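Local structure of putative exported protein (Bordetella pertussis Tohama I, 2PFY) at residues Pro11-Leu16 with Gly187-Ala192; Thr17-Gln22 with Glu237-Gln242; Gln191-Val196 with Thr252-Arg257. The protein binds pyroglutamic acid as an extracytoplasmic solute receptor, and probably hands it to a tripartite ATP-independent periplasmic (TRAP) transporter. All coordinates share one frame; numbering follows the deposited sequence.

In the fold
Followed from the N terminus, the chain shows how a two-lobed solute receptor is tied together by residues far apart in sequence. Contact 1 comes first, closing a loop of 170 residues between the start of helix 15-30 and the end of helix 184-189, and joins the lobes across the cleft. Contact 2 starts one residue further on and closes a longer loop that crosses the first, seating helix 223-257 on the lobe of helix 15-30. Contact 3 begins at Q191 and A192, where contact 1 ends, and seats the last turns of helix 223-257 on the other lobe; its loop crosses that of contact 2.

Contact 1: Pro11-Leu16 with Gly187-Ala192; sequences PDANYL and GVDSQA
A single carboxylate, that of D189, carries most of this contact: it meets N14 directly and reaches A13 and Y15 through water. D189 is the last residue of helix 184-189, and N14 is the N-cap of helix 15-30, so the end of one helix is joined to the beginning of another. N14 ND2 donates to D189 OD2 over 2.8 Å in a nearly straight bond (170°). The acceptor lies in the plane of the N14 amide and is approached on its syn side, with amide and carboxylate planes turned 69° apart. With CG anti to the backbone N (chi1 174°), the N14 amide is placed between D189 and the first turn of its own helix, ND2 facing the one and OD1 the other. N14 OD1 caps the helix, accepting from T17 N and, weakly, from L16 N at 2.7 Å. These backbone donors fix which end of the amide is oxygen.

The other carboxylate oxygen works through solvent. One water donates to D189 OD1 at 2.9 Å and to A13 O at 3.1 Å; a second donates to D189 OD1 at 2.8 Å and accepts from Y15 N at 3.0 Å. Proximity to the first turn of helix 15-30 would probably stabilise the negative charge. P11 adds a loose apolar touch, its CG 4.5 Å from D189 CB.

The side chain of N14 lies about 6 Å from the bound pyroglutamic acid and touches W120 of the ligand pocket. The bond thus spans the two lobes beside that pocket, consistent with a closed, ligand-bound receptor. Y15 lies against T243 and A244 of helix 223-257 and bonds through OH to P119 O at the end of strand 112-119, while V188 packs on L251 and T254 of that same long helix.

Contact 2: Thr17-Gln22 with Glu237-Gln242; sequences TQNARQ and EIRGWQ
R239 reaches from helix 223-257 to N19 and Q22, one turn apart on helix 15-30. The two helices run nearly antiparallel, with 155° between their directions, and their local axes approach to 10.1 Å.

Stacking is the more distinctive interaction. The Q22 amide lies almost parallel to the R239 guanidinium, the planes 10° apart, with Q22 NE2 over one face and displaced toward the rim. Q22 NE2 and R239 NE are only 3.3 Å apart, but both are donors and no hydrogen bond joins them. E26, one turn further along helix 15-30, probably helps hold the two donors side by side: its OE1 takes a salt bridge from R239 NH2 and its OE2 a hydrogen bond from Q22 NE2. The extended Q22 chain and the bend in R239 at chi3 (-45°) bring the two flat groups into an offset stack.

Hydrogen bonding across the pair itself is slight. R239 NH1 gives N19 OD1 a weak bond of 3.1 Å, with the N19 amide standing steeply to the guanidinium. N19 OD1 also presses against R239 CD at 2.9 Å, a tight contact. The firmer partner of that amide is A236 O, which receives N19 ND2.

Close packing completes the contact. N19 ND2 lies 3.7 Å from G240 CA, and the absence of a side chain at G240 leaves room for the buried amide between the helices.

Helix 223-257 is long enough to lie along both lobes, as in other receptors of the TRAP family, and here it is seated on the lobe that contains helix 15-30.

Contact 3: Gln191-Val196 with Thr252-Arg257; sequences QAWDYV and TDTLAR
Helix 184-189 ends in a Schellman motif, and the 3-10 turn 192-194 that follows presents W193 to the last turns of helix 223-257. The six-membered part of the indole makes the contact. W193 CH2 lies 3.9 Å from T254 CG2, with CZ3 at a similar distance from that methyl, and W193 CE3 4.0 Å from L255 CD2. The leucine methyl arrives at the ring edge, near the indole plane, and the two side chains meet at about a right angle.

L255 starts out pointing away from the turn, yet its CD2 branch reaches back to the tryptophan; the same residue also packs on P184 and V188 of helix 184-189 and on Y126 of strand 124-127. W193 takes the crowded position, its CG between backbone N and carbonyl carbon (chi1 49°), which folds the indole back over its own turn, so that Q191 CA sits 3.7 Å above one face, near the rim. The backbone beneath is firmly held: A192 O accepts from both Y195 N at 2.8 Å and V196 N at 2.9 Å.

T254 offers only its methyl to the ring. CG2 is anti to the backbone N, while OG1 turns to E250 O within its own helix and takes a further, weak bond from R257 NH2. N258 and M260 also touch W193.

No hydrogen bond crosses between the turn and the helix, so the join rests on van der Waals contact between the six-membered ring of W193 and two methyl groups, one of them (L255 CD2) at its edge, an apolar seam that sets little demand on precise direction.

Contact 1: Pro11-Leu16 with Gly187-Ala192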
loop_
_atom_site.group_PDB
_atom_site.type_symbol
_atom_site.label_atom_id
_atom_site.label_comp_id
_atom_site.label_asym_id
_atom_site.label_seq_id
_atom_site.Cartn_x
_atom_site.Cartn_y
_atom_site.Cartn_z
ATOM N N PRO A 11 8.907 4.956 7.181
ATOM C CA PRO A 11 9.937 5.045 8.203
ATOM C C PRO A 11 10.191 3.712 8.917
ATOM O O PRO A 11 9.427 2.779 8.751
ATOM C CB PRO A 11 9.350 6.075 9.197
ATOM C CG PRO A 11 7.909 5.977 9.017
ATOM C CD PRO A 11 7.734 5.793 7.534
ATOM N N ASP A 12 11.297 3.631 9.647
ATOM C CA ASP A 12 11.697 2.440 10.376
ATOM C C ASP A 12 10.638 2.027 11.439
ATOM O O ASP A 12 10.565 0.849 11.804
ATOM C CB ASP A 12 13.094 2.689 10.976
ATOM C CG ASP A 12 14.202 2.654 9.919
ATOM O OD1 ASP A 12 13.975 2.134 8.819
ATOM O OD2 ASP A 12 15.309 3.164 10.173
ATOM N N ALA A 13 9.784 2.982 11.874
ATOM C CA ALA A 13 8.566 2.656 12.675
ATOM C C ALA A 13 7.671 1.570 12.033
ATOM O O ALA A 13 7.044 0.761 12.728
ATOM C CB ALA A 13 7.709 3.935 12.915
ATOM N N ASN A 14 7.618 1.569 10.706
ATOM C CA ASN A 14 6.587 0.894 9.961
ATOM C C ASN A 14 6.881 -0.575 9.782
ATOM O O ASN A 14 8.022 -0.939 9.535
ATOM C CB ASN A 14 6.431 1.583 8.589
ATOM C CG ASN A 14 5.483 0.848 7.686
ATOM O OD1 ASN A 14 5.890 -0.054 6.925
ATOM N ND2 ASN A 14 4.199 1.243 7.734
ATOM N N TYR A 15 5.883 -1.432 9.905
ATOM C CA TYR A 15 6.164 -2.890 9.879
ATOM C C TYR A 15 6.527 -3.415 8.481
ATOM O O TYR A 15 7.206 -4.426 8.364
ATOM C CB TYR A 15 5.040 -3.724 10.519
ATOM C CG TYR A 15 3.774 -3.851 9.685
ATOM C CD1 TYR A 15 3.667 -4.807 8.666
ATOM C CD2 TYR A 15 2.674 -3.006 9.921
ATOM C CE1 TYR A 15 2.489 -4.926 7.893
ATOM C CE2 TYR A 15 1.490 -3.115 9.171
ATOM C CZ TYR A 15 1.401 -4.080 8.173
ATOM O OH TYR A 15 0.231 -4.153 7.432
ATOM N N LEU A 16 6.083 -2.728 7.434
ATOM C CA LEU A 16 6.440 -3.131 6.059
ATOM C C LEU A 16 7.908 -2.871 5.821
ATOM O O LEU A 16 8.595 -3.691 5.191
ATOM C CB LEU A 16 5.580 -2.377 5.029
ATOM C CG LEU A 16 4.102 -2.815 5.076
ATOM C CD1 LEU A 16 3.237 -1.867 4.201
ATOM C CD2 LEU A 16 3.927 -4.293 4.621
ATOM N N GLY A 187 -1.366 5.697 10.951
ATOM C CA GLY A 187 -1.812 6.462 12.121
ATOM C C GLY A 187 -0.821 6.383 13.294
ATOM O O GLY A 187 -0.502 7.395 13.930
ATOM N N VAL A 188 -0.344 5.178 13.596
ATOM C CA VAL A 188 0.682 5.026 14.641
ATOM C C VAL A 188 2.081 5.493 14.198
ATOM O O VAL A 188 2.731 6.256 14.932
ATOM C CB VAL A 188 0.694 3.548 15.236
ATOM C CG1 VAL A 188 1.822 3.328 16.311
ATOM C CG2 VAL A 188 -0.682 3.260 15.866
ATOM N N ASP A 189 2.547 5.033 13.017
ATOM C CA ASP A 189 3.822 5.516 12.406
ATOM C C ASP A 189 3.949 7.045 12.547
ATOM O O ASP A 189 5.004 7.570 12.953
ATOM C CB ASP A 189 3.904 5.210 10.893
ATOM C CG ASP A 189 3.889 3.708 10.547
ATOM O OD1 ASP A 189 4.133 2.827 11.409
ATOM O OD2 ASP A 189 3.651 3.417 9.338
ATOM N N SER A 190 2.873 7.768 12.207
ATOM C CA SER A 190 2.974 9.217 12.157
ATOM C C SER A 190 2.386 9.870 13.405
ATOM O O SER A 190 2.312 11.093 13.450
ATOM C CB SER A 190 2.266 9.788 10.915
ATOM O OG SER A 190 0.895 9.495 11.038
ATOM N N GLN A 191 2.025 9.057 14.404
ATOM C CA GLN A 191 1.437 9.556 15.666
ATOM C C GLN A 191 0.324 10.557 15.369
ATOM O O GLN A 191 0.413 11.720 15.746
ATOM C CB GLN A 191 2.538 10.107 16.578
ATOM C CG GLN A 191 3.537 8.969 16.881
ATOM C CD GLN A 191 4.883 9.436 17.298
ATOM O OE1 GLN A 191 5.041 10.578 17.705
ATOM N NE2 GLN A 191 5.892 8.547 17.202
ATOM N N ALA A 192 -0.687 10.083 14.636
ATOM C CA ALA A 192 -1.723 10.945 14.048
ATOM C C ALA A 192 -2.599 11.589 15.111
ATOM O O ALA A 192 -3.224 12.661 14.863
ATOM C CB ALA A 192 -2.580 10.181 13.071
HETATM O O HOH W 1 4.296 1.554 14.014
HETATM O O HOH W 2 3.638 0.101 11.198
#

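Contact 2: Thr17-Gln22 with Glu237-Gln242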
loop_
_atom_site.group_PDB
_atom_site.type_symbol
_atom_site.label_atom_id
_atom_site.label_comp_id
_atom_site.label_asym_id
_atom_site.label_seq_id
_atom_site.Cartn_x
_atom_site.Cartn_y
_atom_site.Cartn_z
ATOM N N THR A 17 8.382 -1.727 6.326
ATOM C CA THR A 17 9.802 -1.411 6.312
ATOM C C THR A 17 10.623 -2.418 7.129
ATOM O O THR A 17 11.670 -2.863 6.662
ATOM C CB THR A 17 10.056 0.034 6.787
ATOM O OG1 THR A 17 9.532 0.926 5.815
ATOM C CG2 THR A 17 11.563 0.357 6.971
ATOM N N GLN A 18 10.153 -2.782 8.323
ATOM C CA GLN A 18 10.849 -3.790 9.131
ATOM C C GLN A 18 10.829 -5.143 8.433
ATOM O O GLN A 18 11.798 -5.897 8.472
ATOM C CB GLN A 18 10.252 -3.883 10.568
ATOM C CG GLN A 18 10.608 -2.674 11.421
ATOM C CD GLN A 18 12.126 -2.359 11.418
ATOM O OE1 GLN A 18 12.952 -3.265 11.582
ATOM N NE2 GLN A 18 12.486 -1.080 11.203
ATOM N N ASN A 19 9.748 -5.441 7.749
ATOM C CA ASN A 19 9.696 -6.712 7.000
ATOM C C ASN A 19 10.731 -6.732 5.833
ATOM O O ASN A 19 11.417 -7.754 5.595
ATOM C CB ASN A 19 8.251 -6.941 6.530
ATOM C CG ASN A 19 8.026 -8.325 5.938
ATOM O OD1 ASN A 19 8.546 -9.310 6.427
ATOM N ND2 ASN A 19 7.252 -8.393 4.883
ATOM N N ALA A 20 10.882 -5.600 5.146
ATOM C CA ALA A 20 11.883 -5.457 4.102
ATOM C C ALA A 20 13.326 -5.543 4.655
ATOM O O ALA A 20 14.199 -6.165 4.036
ATOM C CB ALA A 20 11.645 -4.166 3.305
ATOM N N ARG A 21 13.568 -4.919 5.811
ATOM C CA ARG A 21 14.856 -5.037 6.522
ATOM C C ARG A 21 15.180 -6.504 6.868
ATOM O O ARG A 21 16.332 -6.993 6.650
ATOM C CB ARG A 21 14.902 -4.118 7.767
ATOM C CG ARG A 21 14.967 -2.581 7.344
ATOM C CD ARG A 21 15.318 -1.667 8.538
ATOM N NE ARG A 21 15.470 -0.271 8.111
ATOM C CZ ARG A 21 16.540 0.210 7.475
ATOM N NH1 ARG A 21 17.562 -0.583 7.193
ATOM N NH2 ARG A 21 16.599 1.486 7.124
ATOM N N GLN A 22 14.180 -7.227 7.355
ATOM C CA GLN A 22 14.423 -8.617 7.723
ATOM C C GLN A 22 14.698 -9.443 6.456
ATOM O O GLN A 22 15.567 -10.366 6.443
ATOM C CB GLN A 22 13.250 -9.174 8.537
ATOM C CG GLN A 22 13.468 -10.650 8.971
ATOM C CD GLN A 22 12.461 -11.142 9.997
ATOM O OE1 GLN A 22 11.745 -10.352 10.642
ATOM N NE2 GLN A 22 12.372 -12.459 10.124
ATOM N N GLU A 237 6.658 -12.514 2.311
ATOM C CA GLU A 237 5.264 -12.374 1.952
ATOM C C GLU A 237 4.397 -13.014 3.056
ATOM O O GLU A 237 3.401 -12.422 3.510
ATOM C CB GLU A 237 5.006 -12.970 0.552
ATOM C CG GLU A 237 3.544 -12.881 0.050
ATOM C CD GLU A 237 3.431 -12.797 -1.458
ATOM O OE1 GLU A 237 4.341 -12.228 -2.119
ATOM O OE2 GLU A 237 2.421 -13.311 -2.000
ATOM N N ILE A 238 4.799 -14.203 3.498
ATOM C CA ILE A 238 4.097 -14.896 4.590
ATOM C C ILE A 238 4.162 -14.053 5.881
ATOM O O ILE A 238 3.134 -13.834 6.533
ATOM C CB ILE A 238 4.649 -16.342 4.800
ATOM C CG1 ILE A 238 4.394 -17.196 3.543
ATOM C CG2 ILE A 238 4.046 -16.985 6.096
ATOM C CD1 ILE A 238 5.318 -18.428 3.413
ATOM N N ARG A 239 5.358 -13.589 6.233
ATOM C CA ARG A 239 5.580 -12.780 7.439
ATOM C C ARG A 239 4.717 -11.518 7.359
ATOM O O ARG A 239 4.120 -11.090 8.366
ATOM C CB ARG A 239 7.080 -12.431 7.553
ATOM C CG ARG A 239 7.511 -11.674 8.791
ATOM C CD ARG A 239 9.004 -11.175 8.665
ATOM N NE ARG A 239 9.767 -12.248 8.161
ATOM C CZ ARG A 239 10.589 -12.262 7.123
ATOM N NH1 ARG A 239 10.965 -11.188 6.412
ATOM N NH2 ARG A 239 11.087 -13.430 6.865
ATOM N N GLY A 240 4.664 -10.927 6.163
ATOM C CA GLY A 240 3.948 -9.658 5.960
ATOM C C GLY A 240 2.459 -9.808 6.219
ATOM O O GLY A 240 1.861 -9.007 6.941
ATOM N N TRP A 241 1.859 -10.822 5.594
ATOM C CA TRP A 241 0.470 -11.162 5.848
ATOM C C TRP A 241 0.172 -11.502 7.318
ATOM O O TRP A 241 -0.842 -11.049 7.849
ATOM C CB TRP A 241 -0.017 -12.295 4.905
ATOM C CG TRP A 241 -0.320 -11.743 3.549
ATOM C CD1 TRP A 241 0.581 -11.512 2.512
ATOM C CD2 TRP A 241 -1.578 -11.268 3.098
ATOM N NE1 TRP A 241 -0.071 -10.941 1.457
ATOM C CE2 TRP A 241 -1.393 -10.771 1.788
ATOM C CE3 TRP A 241 -2.865 -11.204 3.679
ATOM C CZ2 TRP A 241 -2.455 -10.247 1.029
ATOM C CZ3 TRP A 241 -3.918 -10.672 2.920
ATOM C CH2 TRP A 241 -3.705 -10.198 1.621
ATOM N N GLN A 242 1.011 -12.316 7.958
ATOM C CA GLN A 242 0.805 -12.646 9.395
ATOM C C GLN A 242 0.875 -11.372 10.297
ATOM O O GLN A 242 0.103 -11.192 11.251
ATOM C CB GLN A 242 1.876 -13.625 9.884
ATOM C CG GLN A 242 1.865 -15.015 9.243
ATOM C CD GLN A 242 3.100 -15.874 9.639
ATOM O OE1 GLN A 242 4.082 -15.374 10.230
ATOM N NE2 GLN A 242 3.036 -17.168 9.325
#

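Contact 3: Gln191-Val196 with Thr252-Arg257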
loop_
_atom_site.group_PDB
_atom_site.type_symbol
_atom_site.label_atom_id
_atom_site.label_comp_id
_atom_site.label_asym_id
_atom_site.label_seq_id
_atom_site.Cartn_x
_atom_site.Cartn_y
_atom_site.Cartn_z
ATOM N N GLN A 191 2.025 9.057 14.404
ATOM C CA GLN A 191 1.437 9.556 15.666
ATOM C C GLN A 191 0.324 10.557 15.369
ATOM O O GLN A 191 0.413 11.720 15.746
ATOM C CB GLN A 191 2.538 10.107 16.578
ATOM C CG GLN A 191 3.537 8.969 16.881
ATOM C CD GLN A 191 4.883 9.436 17.298
ATOM O OE1 GLN A 191 5.041 10.578 17.705
ATOM N NE2 GLN A 191 5.892 8.547 17.202
ATOM N N ALA A 192 -0.687 10.083 14.636
ATOM C CA ALA A 192 -1.723 10.945 14.048
ATOM C C ALA A 192 -2.599 11.589 15.111
ATOM O O ALA A 192 -3.224 12.661 14.863
ATOM C CB ALA A 192 -2.580 10.181 13.071
ATOM N N TRP A 193 -2.630 10.991 16.297
ATOM C CA TRP A 193 -3.372 11.637 17.411
ATOM C C TRP A 193 -2.917 13.076 17.691
ATOM O O TRP A 193 -3.669 13.827 18.323
ATOM C CB TRP A 193 -3.285 10.828 18.699
ATOM C CG TRP A 193 -1.852 10.390 19.081
ATOM C CD1 TRP A 193 -0.938 11.105 19.800
ATOM C CD2 TRP A 193 -1.224 9.145 18.734
ATOM N NE1 TRP A 193 0.224 10.366 19.950
ATOM C CE2 TRP A 193 0.065 9.156 19.298
ATOM C CE3 TRP A 193 -1.649 8.006 18.020
ATOM C CZ2 TRP A 193 0.959 8.076 19.162
ATOM C CZ3 TRP A 193 -0.756 6.923 17.876
ATOM C CH2 TRP A 193 0.534 6.976 18.451
ATOM N N ASP A 194 -1.733 13.478 17.225
ATOM C CA ASP A 194 -1.276 14.875 17.407
ATOM C C ASP A 194 -1.974 15.855 16.461
ATOM O O ASP A 194 -1.935 17.067 16.684
ATOM C CB ASP A 194 0.238 15.009 17.222
ATOM C CG ASP A 194 1.030 14.394 18.363
ATOM O OD1 ASP A 194 0.499 14.238 19.465
ATOM O OD2 ASP A 194 2.209 14.084 18.168
ATOM N N TYR A 195 -2.620 15.345 15.415
ATOM C CA TYR A 195 -3.177 16.228 14.402
ATOM C C TYR A 195 -4.592 15.953 13.930
ATOM O O TYR A 195 -5.215 16.821 13.289
ATOM C CB TYR A 195 -2.169 16.429 13.234
ATOM C CG TYR A 195 -1.704 15.170 12.533
ATOM C CD1 TYR A 195 -2.526 14.529 11.609
ATOM C CD2 TYR A 195 -0.431 14.609 12.793
ATOM C CE1 TYR A 195 -2.104 13.368 10.929
ATOM C CE2 TYR A 195 0.010 13.455 12.094
ATOM C CZ TYR A 195 -0.832 12.850 11.164
ATOM O OH TYR A 195 -0.449 11.691 10.502
ATOM N N VAL A 196 -5.125 14.768 14.244
ATOM C CA VAL A 196 -6.533 14.461 14.006
ATOM C C VAL A 196 -7.150 13.913 15.280
ATOM O O VAL A 196 -6.417 13.542 16.201
ATOM C CB VAL A 196 -6.773 13.437 12.860
ATOM C CG1 VAL A 196 -6.959 14.165 11.541
ATOM C CG2 VAL A 196 -5.644 12.327 12.815
ATOM N N THR A 252 -4.850 -0.116 16.211
ATOM C CA THR A 252 -6.111 0.609 16.436
ATOM C C THR A 252 -6.252 0.962 17.924
ATOM O O THR A 252 -6.579 2.104 18.250
ATOM C CB THR A 252 -7.295 -0.229 15.953
ATOM O OG1 THR A 252 -7.020 -0.611 14.610
ATOM C CG2 THR A 252 -8.622 0.590 15.968
ATOM N N ASP A 253 -5.942 0.012 18.813
ATOM C CA ASP A 253 -5.961 0.286 20.280
ATOM C C ASP A 253 -4.988 1.416 20.617
ATOM O O ASP A 253 -5.277 2.249 21.491
ATOM C CB ASP A 253 -5.585 -0.952 21.102
ATOM C CG ASP A 253 -6.604 -2.100 20.992
ATOM O OD1 ASP A 253 -7.826 -1.883 20.822
ATOM O OD2 ASP A 253 -6.176 -3.272 21.123
ATOM N N THR A 254 -3.838 1.458 19.924
ATOM C CA THR A 254 -2.848 2.515 20.148
ATOM C C THR A 254 -3.400 3.931 19.873
ATOM O O THR A 254 -3.113 4.869 20.635
ATOM C CB THR A 254 -1.528 2.260 19.356
ATOM O OG1 THR A 254 -0.958 1.026 19.786
ATOM C CG2 THR A 254 -0.485 3.391 19.604
ATOM N N LEU A 255 -4.150 4.083 18.782
ATOM C CA LEU A 255 -4.786 5.357 18.442
ATOM C C LEU A 255 -5.678 5.806 19.609
ATOM O O LEU A 255 -5.585 6.953 20.036
ATOM C CB LEU A 255 -5.661 5.177 17.179
ATOM C CG LEU A 255 -4.914 4.719 15.900
ATOM C CD1 LEU A 255 -5.925 4.586 14.786
ATOM C CD2 LEU A 255 -3.763 5.709 15.481
ATOM N N ALA A 256 -6.509 4.883 20.112
ATOM C CA ALA A 256 -7.449 5.162 21.214
ATOM C C ALA A 256 -6.754 5.443 22.521
ATOM O O ALA A 256 -7.154 6.376 23.241
ATOM C CB ALA A 256 -8.494 4.033 21.388
ATOM N N ARG A 257 -5.696 4.689 22.826
ATOM C CA ARG A 257 -4.920 4.925 24.075
ATOM C C ARG A 257 -4.351 6.338 24.082
ATOM O O ARG A 257 -4.267 7.004 25.140
ATOM C CB ARG A 257 -3.817 3.874 24.238
ATOM C CG ARG A 257 -2.919 4.056 25.449
ATOM C CD ARG A 257 -2.077 2.801 25.708
ATOM N NE ARG A 257 -1.190 2.478 24.598
ATOM C CZ ARG A 257 -1.393 1.554 23.649
ATOM N NH1 ARG A 257 -2.507 0.771 23.590
ATOM N NH2 ARG A 257 -0.441 1.410 22.724
#